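Local atomic coordinates of tripeptidase (Staphylococcus aureus subsp. aureus, PDB entry 3RZA), a protein that probably hydrolyses tripeptides as a metal-dependent peptidase of the M20 family, with zinc and calcium ions bound in the crystal. Residues S223-A228 with D262-E267; S233-G238 with D287-T292; I21-L26 with S376-A381; N28-L33 with G133-L138. One frame throughout, in Å; residues are numbered along the deposited sequence. Where two conformers were deposited one is given.

Contact 1 (S223-A228 with D262-E267); sequences SAINIA and DEVILE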
loop_
_atom_site.group_PDB
_atom_site.type_symbol
_atom_site.label_atom_id
_atom_site.label_comp_id
_atom_site.label_asym_id
_atom_site.label_seq_id
_atom_site.Cartn_x
_atom_site.Cartn_y
_atom_site.Cartn_z
ATOM N N SER A 223 7.712 4.936 14.522
ATOM C CA SER A 223 6.782 4.609 13.452
ATOM C C SER A 223 7.000 5.534 12.254
ATOM O O SER A 223 6.879 6.742 12.407
ATOM C CB SER A 223 5.343 4.737 13.905
ATOM O OG SER A 223 4.490 4.361 12.838
ATOM N N ALA A 224 7.310 4.962 11.078
ATOM C CA ALA A 224 7.341 5.716 9.822
ATOM C C ALA A 224 5.950 6.194 9.381
ATOM O O ALA A 224 5.846 7.210 8.712
ATOM C CB ALA A 224 8.007 4.874 8.689
ATOM N N ILE A 225 4.889 5.463 9.751
ATOM C CA ILE A 225 3.492 5.908 9.478
ATOM C C ILE A 225 3.169 7.200 10.240
ATOM O O ILE A 225 2.750 8.190 9.606
ATOM C CB ILE A 225 2.452 4.823 9.788
ATOM C CG1 ILE A 225 2.539 3.699 8.756
ATOM C CG2 ILE A 225 1.030 5.416 9.832
ATOM C CD1 ILE A 225 1.736 2.418 9.155
ATOM N N ASN A 226 3.442 7.218 11.556
ATOM C CA ASN A 226 3.245 8.450 12.366
ATOM C C ASN A 226 4.042 9.632 11.827
ATOM O O ASN A 226 3.513 10.717 11.736
ATOM C CB ASN A 226 3.591 8.240 13.849
ATOM C CG ASN A 226 2.682 7.228 14.527
ATOM O OD1 ASN A 226 1.859 6.571 13.876
ATOM N ND2 ASN A 226 2.821 7.101 15.830
ATOM N N ILE A 227 5.309 9.399 11.471
ATOM C CA ILE A 227 6.177 10.454 10.927
ATOM C C ILE A 227 5.633 11.053 9.625
ATOM O O ILE A 227 5.537 12.279 9.498
ATOM C CB ILE A 227 7.611 9.939 10.635
ATOM C CG1 ILE A 227 8.371 9.703 11.932
ATOM C CG2 ILE A 227 8.381 10.965 9.775
ATOM C CD1 ILE A 227 9.696 8.961 11.731
ATOM N N ALA A 228 5.302 10.159 8.680
ATOM C CA ALA A 228 4.768 10.502 7.366
ATOM C C ALA A 228 3.431 11.230 7.460
ATOM O O ALA A 228 3.232 12.231 6.754
ATOM C CB ALA A 228 4.620 9.228 6.502
ATOM N N ASP A 262 8.328 0.449 10.033
ATOM C CA ASP A 262 9.640 1.115 9.831
ATOM C C ASP A 262 9.870 1.714 8.428
ATOM O O ASP A 262 10.981 2.213 8.168
ATOM C CB ASP A 262 10.799 0.191 10.229
ATOM C CG ASP A 262 11.004 -0.977 9.269
ATOM O OD1 ASP A 262 10.145 -1.226 8.411
ATOM O OD2 ASP A 262 12.029 -1.680 9.426
ATOM N N GLU A 263 8.862 1.671 7.552
ATOM C CA GLU A 263 8.982 2.223 6.206
ATOM C C GLU A 263 7.669 2.669 5.614
ATOM O O GLU A 263 6.707 1.906 5.601
ATOM C CB GLU A 263 9.630 1.225 5.255
ATOM C CG GLU A 263 9.732 1.715 3.783
ATOM C CD GLU A 263 10.707 0.913 2.934
ATOM O OE1 GLU A 263 11.369 0.030 3.471
ATOM O OE2 GLU A 263 10.812 1.165 1.717
ATOM N N VAL A 264 7.686 3.867 5.031
ATOM C CA VAL A 264 6.582 4.397 4.257
ATOM C C VAL A 264 7.129 5.017 2.985
ATOM O O VAL A 264 8.110 5.772 3.034
ATOM C CB VAL A 264 5.828 5.470 5.063
ATOM C CG1 VAL A 264 4.849 6.218 4.182
ATOM C CG2 VAL A 264 5.092 4.827 6.218
ATOM N N ILE A 265 6.484 4.723 1.858
ATOM C CA ILE A 265 6.777 5.368 0.573
ATOM C C ILE A 265 5.628 6.291 0.263
ATOM O O ILE A 265 4.467 5.848 0.306
ATOM C CB ILE A 265 6.910 4.343 -0.586
ATOM C CG1 ILE A 265 7.980 3.286 -0.278
ATOM C CG2 ILE A 265 7.186 5.071 -1.918
ATOM C CD1 ILE A 265 9.393 3.822 -0.092
ATOM N N LEU A 266 5.949 7.577 0.051
ATOM C CA LEU A 266 4.995 8.603 -0.386
ATOM C C LEU A 266 5.323 8.967 -1.813
ATOM O O LEU A 266 6.492 9.118 -2.136
ATOM C CB LEU A 266 5.132 9.889 0.446
ATOM C CG LEU A 266 4.826 9.898 1.937
ATOM C CD1 LEU A 266 3.457 9.355 2.170
ATOM C CD2 LEU A 266 5.859 9.127 2.715
ATOM N N GLU A 267 4.297 9.160 -2.644
ATOM C CA GLU A 267 4.474 9.753 -4.000
ATOM C C GLU A 267 3.535 10.926 -4.182
ATOM O O GLU A 267 2.302 10.774 -4.034
ATOM C CB GLU A 267 4.245 8.724 -5.098
ATOM C CG GLU A 267 5.187 7.517 -4.988
ATOM C CD GLU A 267 5.029 6.521 -6.137
ATOM O OE1 GLU A 267 4.974 6.946 -7.315
ATOM O OE2 GLU A 267 4.933 5.318 -5.846
#
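A224 and D262 bring the two backbones within 5.1 Å, measured CA to CA, and from there helix 224-228 and strand 263-267 run roughly the same way, their axes 36° apart and 7.5 Å at closest approach. No hydrogen bond spans the gap. At the start of the helix, the A224 CB methyl presses on the strand backbone, 3.5 Å from E263 N, a close contact of methyl with peptide. V264 answers from the strand with both branches. With chi1 at 169°, CG1 lies opposite the backbone N and reaches A228 CB at 3.8 Å, while CG2, on the N side, rests against the carbonyl of A224, 3.5 Å from its O. The I225 side chain crosses V264 at about a right angle, its CG1 3.8 Å from V264 CG2. S223 caps the helix only weakly: its OG accepts long bonds from I225 N and N226 N. F251 of strand 244-253 touches A228 and V264, and G249 of the second subunit packs on I225, as expected for the lid (dimerisation) domain of M20 peptidases. Methyl groups therefore hold the helix on the sheet by dispersion and burial, while the A224 carbonyl keeps its helical bond from A228 N and meets the strand through the V264 methyl.

Contact 2 (S233-G238 with D287-T292); sequences SRMKLG and DVFETT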
loop_
_atom_site.group_PDB
_atom_site.type_symbol
_atom_site.label_atom_id
_atom_site.label_comp_id
_atom_site.label_asym_id
_atom_site.label_seq_id
_atom_site.Cartn_x
_atom_site.Cartn_y
_atom_site.Cartn_z
ATOM N N SER A 233 0.509 16.574 7.723
ATOM C CA SER A 233 -0.311 17.545 8.495
ATOM C C SER A 233 0.365 18.915 8.652
ATOM O O SER A 233 -0.312 19.933 8.768
ATOM C CB SER A 233 -0.674 16.987 9.882
ATOM O OG SER A 233 -1.201 18.001 10.739
ATOM N N ARG A 234 1.705 18.936 8.657
ATOM C CA ARG A 234 2.469 20.197 8.738
ATOM C C ARG A 234 2.564 20.973 7.410
ATOM O O ARG A 234 2.952 22.116 7.420
ATOM C CB ARG A 234 3.894 19.927 9.236
ATOM C CG ARG A 234 3.971 19.303 10.597
ATOM C CD ARG A 234 5.405 19.011 10.958
ATOM N NE ARG A 234 5.517 18.326 12.248
ATOM C CZ ARG A 234 6.623 18.258 13.007
ATOM N NH1 ARG A 234 7.781 18.787 12.607
ATOM N NH2 ARG A 234 6.575 17.623 14.179
HETATM N N MSE A 235 2.188 20.341 6.291
HETATM C CA MSE A 235 2.581 20.734 4.941
HETATM C C MSE A 235 1.477 21.566 4.352
HETATM O O MSE A 235 0.321 21.318 4.646
HETATM C CB MSE A 235 2.757 19.442 4.101
HETATM C CG MSE A 235 3.641 19.561 2.944
HETATM SE SE MSE A 235 4.130 17.827 2.281
HETATM C CE MSE A 235 5.583 17.403 3.562
ATOM N N LYS A 236 1.825 22.553 3.531
ATOM C CA LYS A 236 0.865 23.254 2.666
ATOM C C LYS A 236 0.573 22.333 1.483
ATOM O O LYS A 236 1.502 21.851 0.807
ATOM C CB LYS A 236 1.432 24.581 2.163
ATOM C CG LYS A 236 1.801 25.606 3.269
ATOM C CD LYS A 236 2.042 27.044 2.682
ATOM C CE LYS A 236 3.354 27.783 3.184
ATOM N NZ LYS A 236 4.441 27.889 2.091
ATOM N N LEU A 237 -0.698 22.030 1.278
ATOM C CA LEU A 237 -1.135 21.053 0.279
ATOM C C LEU A 237 -2.473 21.502 -0.268
ATOM O O LEU A 237 -3.103 22.389 0.296
ATOM C CB LEU A 237 -1.291 19.673 0.928
ATOM C CG LEU A 237 -0.041 18.900 1.301
ATOM C CD1 LEU A 237 -0.399 17.658 2.111
ATOM C CD2 LEU A 237 0.747 18.509 0.081
ATOM N N GLY A 238 -2.913 20.869 -1.356
ATOM C CA GLY A 238 -4.169 21.217 -2.013
ATOM C C GLY A 238 -3.955 22.497 -2.795
ATOM O O GLY A 238 -2.953 22.627 -3.490
ATOM N N ASP A 287 11.779 20.040 2.921
ATOM C CA ASP A 287 12.194 20.455 4.281
ATOM C C ASP A 287 11.302 19.911 5.390
ATOM O O ASP A 287 11.820 19.473 6.422
ATOM C CB ASP A 287 12.282 21.987 4.412
ATOM C CG ASP A 287 13.451 22.597 3.615
ATOM O OD1 ASP A 287 14.388 21.871 3.229
ATOM O OD2 ASP A 287 13.431 23.818 3.383
ATOM N N VAL A 288 9.984 19.892 5.161
ATOM C CA VAL A 288 9.047 19.377 6.164
ATOM C C VAL A 288 9.200 17.858 6.379
ATOM O O VAL A 288 9.241 17.403 7.524
ATOM C CB VAL A 288 7.573 19.785 5.860
ATOM C CG1 VAL A 288 6.623 19.025 6.730
ATOM C CG2 VAL A 288 7.401 21.304 6.102
ATOM N N PHE A 289 9.345 17.093 5.296
ATOM C CA PHE A 289 9.658 15.653 5.410
ATOM C C PHE A 289 10.955 15.376 6.181
ATOM O O PHE A 289 10.954 14.595 7.128
ATOM C CB PHE A 289 9.763 14.988 4.012
ATOM C CG PHE A 289 8.437 14.683 3.364
ATOM C CD1 PHE A 289 7.449 13.972 4.045
ATOM C CD2 PHE A 289 8.187 15.082 2.052
ATOM C CE1 PHE A 289 6.233 13.670 3.449
ATOM C CE2 PHE A 289 6.974 14.769 1.435
ATOM C CZ PHE A 289 5.983 14.061 2.152
ATOM N N GLU A 290 12.036 16.049 5.783
ATOM C CA GLU A 290 13.356 15.844 6.366
ATOM C C GLU A 290 13.421 16.235 7.849
ATOM O O GLU A 290 13.833 15.411 8.691
ATOM C CB GLU A 290 14.413 16.586 5.553
ATOM C CG GLU A 290 14.624 15.949 4.144
ATOM C CD GLU A 290 15.668 16.681 3.275
ATOM O OE1 GLU A 290 15.964 17.865 3.559
ATOM O OE2 GLU A 290 16.173 16.076 2.286
ATOM N N THR A 291 12.915 17.427 8.179
ATOM C CA THR A 291 12.943 17.924 9.556
ATOM C C THR A 291 11.978 17.168 10.474
ATOM O O THR A 291 12.320 16.933 11.622
ATOM C CB THR A 291 12.665 19.445 9.647
ATOM O OG1 THR A 291 11.394 19.725 9.072
ATOM C CG2 THR A 291 13.703 20.223 8.923
ATOM N N THR A 292 10.795 16.769 9.967
ATOM C CA THR A 292 9.846 15.969 10.759
ATOM C C THR A 292 10.382 14.568 11.084
ATOM O O THR A 292 10.260 14.099 12.235
ATOM C CB THR A 292 8.472 15.827 10.065
ATOM O OG1 THR A 292 7.931 17.128 9.831
ATOM C CG2 THR A 292 7.471 15.013 10.938
#
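The tight part of this contact is the selenomethionine M235, whose CE methyl sits over the face of the F289 ring, 3.5 Å from its centroid and only 7° off the ring normal. That is a CH-pi contact made almost along the normal, and the six ring carbons are nearly equidistant from the methyl. SE stands farther off and oblique, 4.7 Å from the same centroid, which makes the pair a Met-aromatic contact led by the methyl. A bend at the last torsion, chi3 -81°, turns CE toward the helix; the same methyl also touches V288 CG1 at 3.7 Å, and so is held between ring and valine branch.

R234 forms the looser, solvent-exposed side. Its CB still meets V288 CG1 at 3.8 Å, but the extended chain then runs out to T292, whose CG2 lies 3.9 Å above one face of the guanidinium, over its centre. NH1 comes within 3.2 Å of T292 OG1, yet the angle is too poor for a hydrogen bond. That hydroxyl donates instead to V288 O at 2.7 Å, an oxygen reached from its other face by T292 N, while NH1 finds a salt bridge with E295.

The contact thus joins the C-terminal part of helix 224-234 and the loop after it to helix 275-295. Beneath them, F289 reaches A231 of the first helix and A300 and V302 of strand 299-312, while L237 leans on A246 and I248 of strand 244-253.

Contact 3 (I21-L26 with S376-A381); sequences INEQRL and SLNLLA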
loop_
_atom_site.group_PDB
_atom_site.type_symbol
_atom_site.label_atom_id
_atom_site.label_comp_id
_atom_site.label_asym_id
_atom_site.label_seq_id
_atom_site.Cartn_x
_atom_site.Cartn_y
_atom_site.Cartn_z
ATOM N N ILE A 21 -14.789 22.273 -45.395
ATOM C CA ILE A 21 -14.402 20.921 -44.885
ATOM C C ILE A 21 -15.513 19.899 -45.198
ATOM O O ILE A 21 -16.697 20.218 -45.184
ATOM C CB ILE A 21 -13.970 20.854 -43.342
ATOM C CG1 ILE A 21 -15.148 21.106 -42.403
ATOM C CG2 ILE A 21 -12.779 21.787 -43.052
ATOM C CD1 ILE A 21 -15.730 19.842 -41.809
ATOM N N ASN A 22 -15.101 18.691 -45.526
ATOM C CA ASN A 22 -16.002 17.613 -45.880
ATOM C C ASN A 22 -16.270 16.869 -44.576
ATOM O O ASN A 22 -15.400 16.139 -44.068
ATOM C CB ASN A 22 -15.330 16.720 -46.952
ATOM C CG ASN A 22 -16.265 15.686 -47.547
ATOM O OD1 ASN A 22 -17.010 15.027 -46.846
ATOM N ND2 ASN A 22 -16.180 15.504 -48.867
ATOM N N GLU A 23 -17.458 17.081 -44.027
ATOM C CA GLU A 23 -17.804 16.643 -42.659
ATOM C C GLU A 23 -17.876 15.128 -42.513
ATOM O O GLU A 23 -17.466 14.579 -41.486
ATOM C CB GLU A 23 -19.169 17.226 -42.237
ATOM C CG GLU A 23 -19.218 18.762 -42.185
ATOM C CD GLU A 23 -20.573 19.302 -41.741
ATOM O OE1 GLU A 23 -21.529 18.509 -41.534
ATOM O OE2 GLU A 23 -20.676 20.537 -41.610
ATOM N N GLN A 24 -18.463 14.471 -43.507
ATOM C CA GLN A 24 -18.508 13.018 -43.538
ATOM C C GLN A 24 -17.112 12.432 -43.683
ATOM O O GLN A 24 -16.794 11.449 -43.027
ATOM C CB GLN A 24 -19.407 12.522 -44.681
ATOM C CG GLN A 24 -19.634 10.990 -44.741
ATOM C CD GLN A 24 -20.355 10.457 -43.503
ATOM O OE1 GLN A 24 -19.750 9.808 -42.635
ATOM N NE2 GLN A 24 -21.636 10.777 -43.390
ATOM N N ARG A 25 -16.302 12.998 -44.576
ATOM C CA ARG A 25 -14.929 12.507 -44.748
ATOM C C ARG A 25 -14.113 12.650 -43.454
ATOM O O ARG A 25 -13.369 11.729 -43.095
ATOM C CB ARG A 25 -14.222 13.216 -45.897
ATOM C CG ARG A 25 -12.816 12.641 -46.223
ATOM C CD ARG A 25 -12.272 13.240 -47.485
ATOM N NE ARG A 25 -12.105 14.686 -47.349
ATOM C CZ ARG A 25 -12.085 15.574 -48.358
ATOM N NH1 ARG A 25 -12.152 15.187 -49.639
ATOM N NH2 ARG A 25 -11.952 16.879 -48.078
ATOM N N LEU A 26 -14.260 13.795 -42.773
ATOM C CA LEU A 26 -13.616 14.052 -41.466
ATOM C C LEU A 26 -14.008 12.994 -40.446
ATOM O O LEU A 26 -13.144 12.459 -39.747
ATOM C CB LEU A 26 -14.014 15.447 -40.931
ATOM C CG LEU A 26 -13.537 15.900 -39.534
ATOM C CD1 LEU A 26 -12.041 15.744 -39.391
ATOM C CD2 LEU A 26 -13.960 17.356 -39.269
ATOM N N SER A 376 -18.114 19.716 -32.584
ATOM C CA SER A 376 -16.736 20.162 -32.202
ATOM C C SER A 376 -15.640 19.708 -33.183
ATOM O O SER A 376 -14.719 20.473 -33.501
ATOM C CB SER A 376 -16.397 19.711 -30.778
ATOM O OG SER A 376 -17.234 20.363 -29.837
ATOM N N LEU A 377 -15.763 18.473 -33.672
ATOM C CA LEU A 377 -14.841 17.953 -34.659
ATOM C C LEU A 377 -14.899 18.788 -35.942
ATOM O O LEU A 377 -13.877 19.135 -36.473
ATOM C CB LEU A 377 -15.159 16.488 -34.959
ATOM C CG LEU A 377 -14.260 15.705 -35.897
ATOM C CD1 LEU A 377 -12.895 15.460 -35.277
ATOM C CD2 LEU A 377 -14.954 14.387 -36.252
ATOM N N ASN A 378 -16.108 19.078 -36.408
ATOM C CA ASN A 378 -16.327 19.964 -37.579
ATOM C C ASN A 378 -15.738 21.356 -37.374
ATOM O O ASN A 378 -14.985 21.843 -38.216
ATOM C CB ASN A 378 -17.826 20.067 -37.905
ATOM C CG ASN A 378 -18.434 18.737 -38.359
ATOM O OD1 ASN A 378 -17.724 17.841 -38.843
ATOM N ND2 ASN A 378 -19.767 18.598 -38.191
ATOM N N LEU A 379 -16.054 21.978 -36.236
ATOM C CA LEU A 379 -15.510 23.309 -35.907
ATOM C C LEU A 379 -13.987 23.346 -35.780
ATOM O O LEU A 379 -13.378 24.349 -36.165
ATOM C CB LEU A 379 -16.158 23.888 -34.610
ATOM C CG LEU A 379 -17.629 24.327 -34.719
ATOM C CD1 LEU A 379 -18.171 24.608 -33.326
ATOM C CD2 LEU A 379 -17.822 25.568 -35.649
ATOM N N LEU A 380 -13.382 22.286 -35.230
ATOM C CA LEU A 380 -11.913 22.221 -35.047
ATOM C C LEU A 380 -11.178 22.161 -36.379
ATOM O O LEU A 380 -10.190 22.863 -36.565
ATOM C CB LEU A 380 -11.492 21.004 -34.196
ATOM C CG LEU A 380 -9.984 20.810 -33.877
ATOM C CD1 LEU A 380 -9.437 21.990 -33.021
ATOM C CD2 LEU A 380 -9.726 19.430 -33.194
ATOM N N ALA A 381 -11.620 21.260 -37.262
ATOM C CA ALA A 381 -11.118 21.201 -38.646
ATOM C C ALA A 381 -11.303 22.537 -39.387
ATOM O O ALA A 381 -10.374 23.019 -40.044
ATOM C CB ALA A 381 -11.801 20.061 -39.411
HETATM O O HOH W 1 -18.115 15.256 -38.995
HETATM O O HOH W 2 -21.633 16.800 -39.361
#
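Packing with a hydrated polar rim joins E23 and L26 in the N-terminal turn of helix 23-34, and I21 in the residues leading into it, to L377, N378 and A381 of the C-terminal helix 374-393. The apolar side rests on L26, which meets L377 tip to tip, CG to CG 3.7 Å. With chi1 at 176°, L26 swings its CG away from its own backbone N and sends CD2 into the other helix. There CD2 lies 3.5 Å from A381 CB, tighter than usual van der Waals contact, and 3.3 Å from L377 O. I21 closes the other end, its CG2 lying 4.1 Å from A381 CB.

At the rim, the E23 and N378 side chains cross at about a right angle, yet their flat ends stack, the carboxylate and amide planes lying 19° apart. They are not directly bonded, and two waters do the joining. One donates both to E23 O (2.7 Å) and to N378 OD1 (2.6 Å). The other donates to E23 OE1 and accepts from N378 ND2, each at 2.8 Å. On the far side of this N-terminal turn, R25 forms salt bridges with E139 and E146 of helix 128-147, which also touches I21 and L26.

The two bridges serve both polar ends of the N378 amide, in keeping with the orientation modelled, though waters alone would not decide it, and the interface combines close apolar packing with polar ends matched through solvent.

Contact 4 (N28-L33 with G133-L138); sequences NTFLEL and GLAAML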
loop_
_atom_site.group_PDB
_atom_site.type_symbol
_atom_site.label_atom_id
_atom_site.label_comp_id
_atom_site.label_asym_id
_atom_site.label_seq_id
_atom_site.Cartn_x
_atom_site.Cartn_y
_atom_site.Cartn_z
ATOM N N ASN A 28 -15.290 9.938 -41.018
ATOM C CA ASN A 28 -14.718 8.647 -41.430
ATOM C C ASN A 28 -13.229 8.523 -41.099
ATOM O O ASN A 28 -12.805 7.483 -40.614
ATOM C CB ASN A 28 -14.951 8.377 -42.931
ATOM C CG ASN A 28 -16.438 8.214 -43.288
ATOM O OD1 ASN A 28 -17.275 7.934 -42.440
ATOM N ND2 ASN A 28 -16.749 8.388 -44.555
ATOM N N THR A 29 -12.468 9.603 -41.298
ATOM C CA THR A 29 -11.039 9.646 -40.927
ATOM C C THR A 29 -10.831 9.480 -39.433
ATOM O O THR A 29 -9.983 8.701 -39.012
ATOM C CB THR A 29 -10.380 10.944 -41.410
ATOM O OG1 THR A 29 -10.463 10.988 -42.831
ATOM C CG2 THR A 29 -8.898 11.039 -40.973
ATOM N N PHE A 30 -11.653 10.157 -38.638
ATOM C CA PHE A 30 -11.606 10.010 -37.179
ATOM C C PHE A 30 -11.892 8.565 -36.762
ATOM O O PHE A 30 -11.176 8.013 -35.939
ATOM C CB PHE A 30 -12.620 10.953 -36.515
ATOM C CG PHE A 30 -12.687 10.814 -35.038
ATOM C CD1 PHE A 30 -11.605 11.180 -34.266
ATOM C CD2 PHE A 30 -13.803 10.277 -34.412
ATOM C CE1 PHE A 30 -11.614 11.046 -32.927
ATOM C CE2 PHE A 30 -13.826 10.137 -33.004
ATOM C CZ PHE A 30 -12.739 10.535 -32.268
ATOM N N LEU A 31 -12.949 7.969 -37.341
ATOM C CA LEU A 31 -13.342 6.596 -37.001
ATOM C C LEU A 31 -12.245 5.590 -37.394
ATOM O O LEU A 31 -11.920 4.686 -36.620
ATOM C CB LEU A 31 -14.706 6.228 -37.630
ATOM C CG LEU A 31 -15.940 7.022 -37.128
ATOM C CD1 LEU A 31 -17.155 6.790 -38.017
ATOM C CD2 LEU A 31 -16.289 6.737 -35.679
ATOM N N GLU A 32 -11.631 5.805 -38.553
ATOM C CA GLU A 32 -10.506 4.989 -39.005
ATOM C C GLU A 32 -9.346 4.981 -37.993
ATOM O O GLU A 32 -8.826 3.903 -37.636
ATOM C CB GLU A 32 -10.003 5.485 -40.374
ATOM C CG GLU A 32 -9.028 4.520 -41.069
ATOM C CD GLU A 32 -8.403 5.081 -42.336
ATOM O OE1 GLU A 32 -8.874 6.136 -42.854
ATOM O OE2 GLU A 32 -7.431 4.442 -42.821
ATOM N N LEU A 33 -8.976 6.174 -37.513
ATOM C CA LEU A 33 -7.828 6.326 -36.628
ATOM C C LEU A 33 -8.038 5.728 -35.244
ATOM O O LEU A 33 -7.112 5.097 -34.723
ATOM C CB LEU A 33 -7.395 7.785 -36.504
ATOM C CG LEU A 33 -6.814 8.472 -37.735
ATOM C CD1 LEU A 33 -6.594 9.935 -37.400
ATOM C CD2 LEU A 33 -5.509 7.826 -38.202
ATOM N N GLY A 133 -7.580 15.601 -33.130
ATOM C CA GLY A 133 -6.538 16.464 -33.648
ATOM C C GLY A 133 -5.908 15.974 -34.937
ATOM O O GLY A 133 -5.761 16.736 -35.889
ATOM N N LEU A 134 -5.563 14.694 -34.979
ATOM C CA LEU A 134 -5.000 14.091 -36.190
ATOM C C LEU A 134 -5.978 14.111 -37.355
ATOM O O LEU A 134 -5.579 14.382 -38.479
ATOM C CB LEU A 134 -4.548 12.645 -35.926
ATOM C CG LEU A 134 -3.361 12.480 -34.978
ATOM C CD1 LEU A 134 -3.120 11.007 -34.701
ATOM C CD2 LEU A 134 -2.111 13.116 -35.533
ATOM N N ALA A 135 -7.251 13.811 -37.077
ATOM C CA ALA A 135 -8.275 13.772 -38.097
ATOM C C ALA A 135 -8.481 15.165 -38.701
ATOM O O ALA A 135 -8.450 15.328 -39.943
ATOM C CB ALA A 135 -9.585 13.226 -37.508
ATOM N N ALA A 136 -8.624 16.155 -37.814
ATOM C CA ALA A 136 -8.673 17.573 -38.186
ATOM C C ALA A 136 -7.518 17.989 -39.108
ATOM O O ALA A 136 -7.744 18.597 -40.173
ATOM C CB ALA A 136 -8.716 18.456 -36.917
HETATM N N MSE A 137 -6.298 17.618 -38.734
HETATM C CA MSE A 137 -5.129 17.868 -39.596
HETATM C C MSE A 137 -5.254 17.232 -40.995
HETATM O O MSE A 137 -5.037 17.904 -42.014
HETATM C CB MSE A 137 -3.857 17.325 -38.955
HETATM C CG MSE A 137 -3.325 18.072 -37.753
HETATM SE SE MSE A 137 -1.890 17.013 -36.991
HETATM C CE MSE A 137 -1.498 18.239 -35.633
ATOM N N LEU A 138 -5.604 15.945 -41.040
ATOM C CA LEU A 138 -5.658 15.208 -42.321
ATOM C C LEU A 138 -6.730 15.775 -43.259
ATOM O O LEU A 138 -6.474 15.976 -44.440
ATOM C CB LEU A 138 -5.876 13.704 -42.082
ATOM C CG LEU A 138 -4.700 12.993 -41.375
ATOM C CD1 LEU A 138 -5.124 11.664 -40.752
ATOM C CD2 LEU A 138 -3.569 12.779 -42.318
#
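Within the two segments, where T29, F30 and L33 meet L134, A135 and L138, the shortest hydrogen bond is the backbone link from E32 N to N28 O, 2.9 Å, which stays within one helix; none crosses the interface. This is a wholly apolar helix pair in the metal-binding part of the M20 fold, with axes 8.7 Å apart at closest approach and N-to-C directions at 136°. The helices come nearest at F30 and A135, where the alanine CB sits 3.8 Å from F30 CA and 3.9 Å from F30 CB. So small a side chain lets the backbones close in. F30 turns its CG to the side opposite its backbone N (chi1 177°), which leaves the A135 methyl at the ring edge, near its plane, rather than over a face. L33 crosses L134 at about a right angle, its CD1 lying 3.7 Å from L134 CB. The hydroxyl of T29 bonds back to R25 O, one turn earlier in its own helix, so its methyl is what faces the partner. L50 of helix 46-56 touches both L33 and L134. D129, in the first turn of helix 128-147, is a ligand of the zinc and of one calcium ion; the L134 side chain is about 10 Å from the zinc. L138 CD1 touches two methyls of the facing helix, 3.8 Å from T29 CG2 and 4.0 Å from L33 CD1.

The contacts form two pairs on opposite sides of the chain's centre. Contacts 1 and 2, centres 13 Å apart, share helix 224-234 and touch where I227 meets T292; strand 263-272 is followed by helix 275-295, and the segments of the two contacts alternate in sequence. Both reach the second subunit, consistent with a dimerising lid domain. Contacts 3 and 4, centres 9 Å apart, share helix 23-34, and L26 touches A135 and A136. Contact 3 joins the N-terminal region to the C-terminal helix and encloses the other three, contact 4 closing before contacts 1 and 2 open. Centres of different pairs lie 47 to 52 Å apart, as expected of two domains, with zinc and a calcium near contact 4.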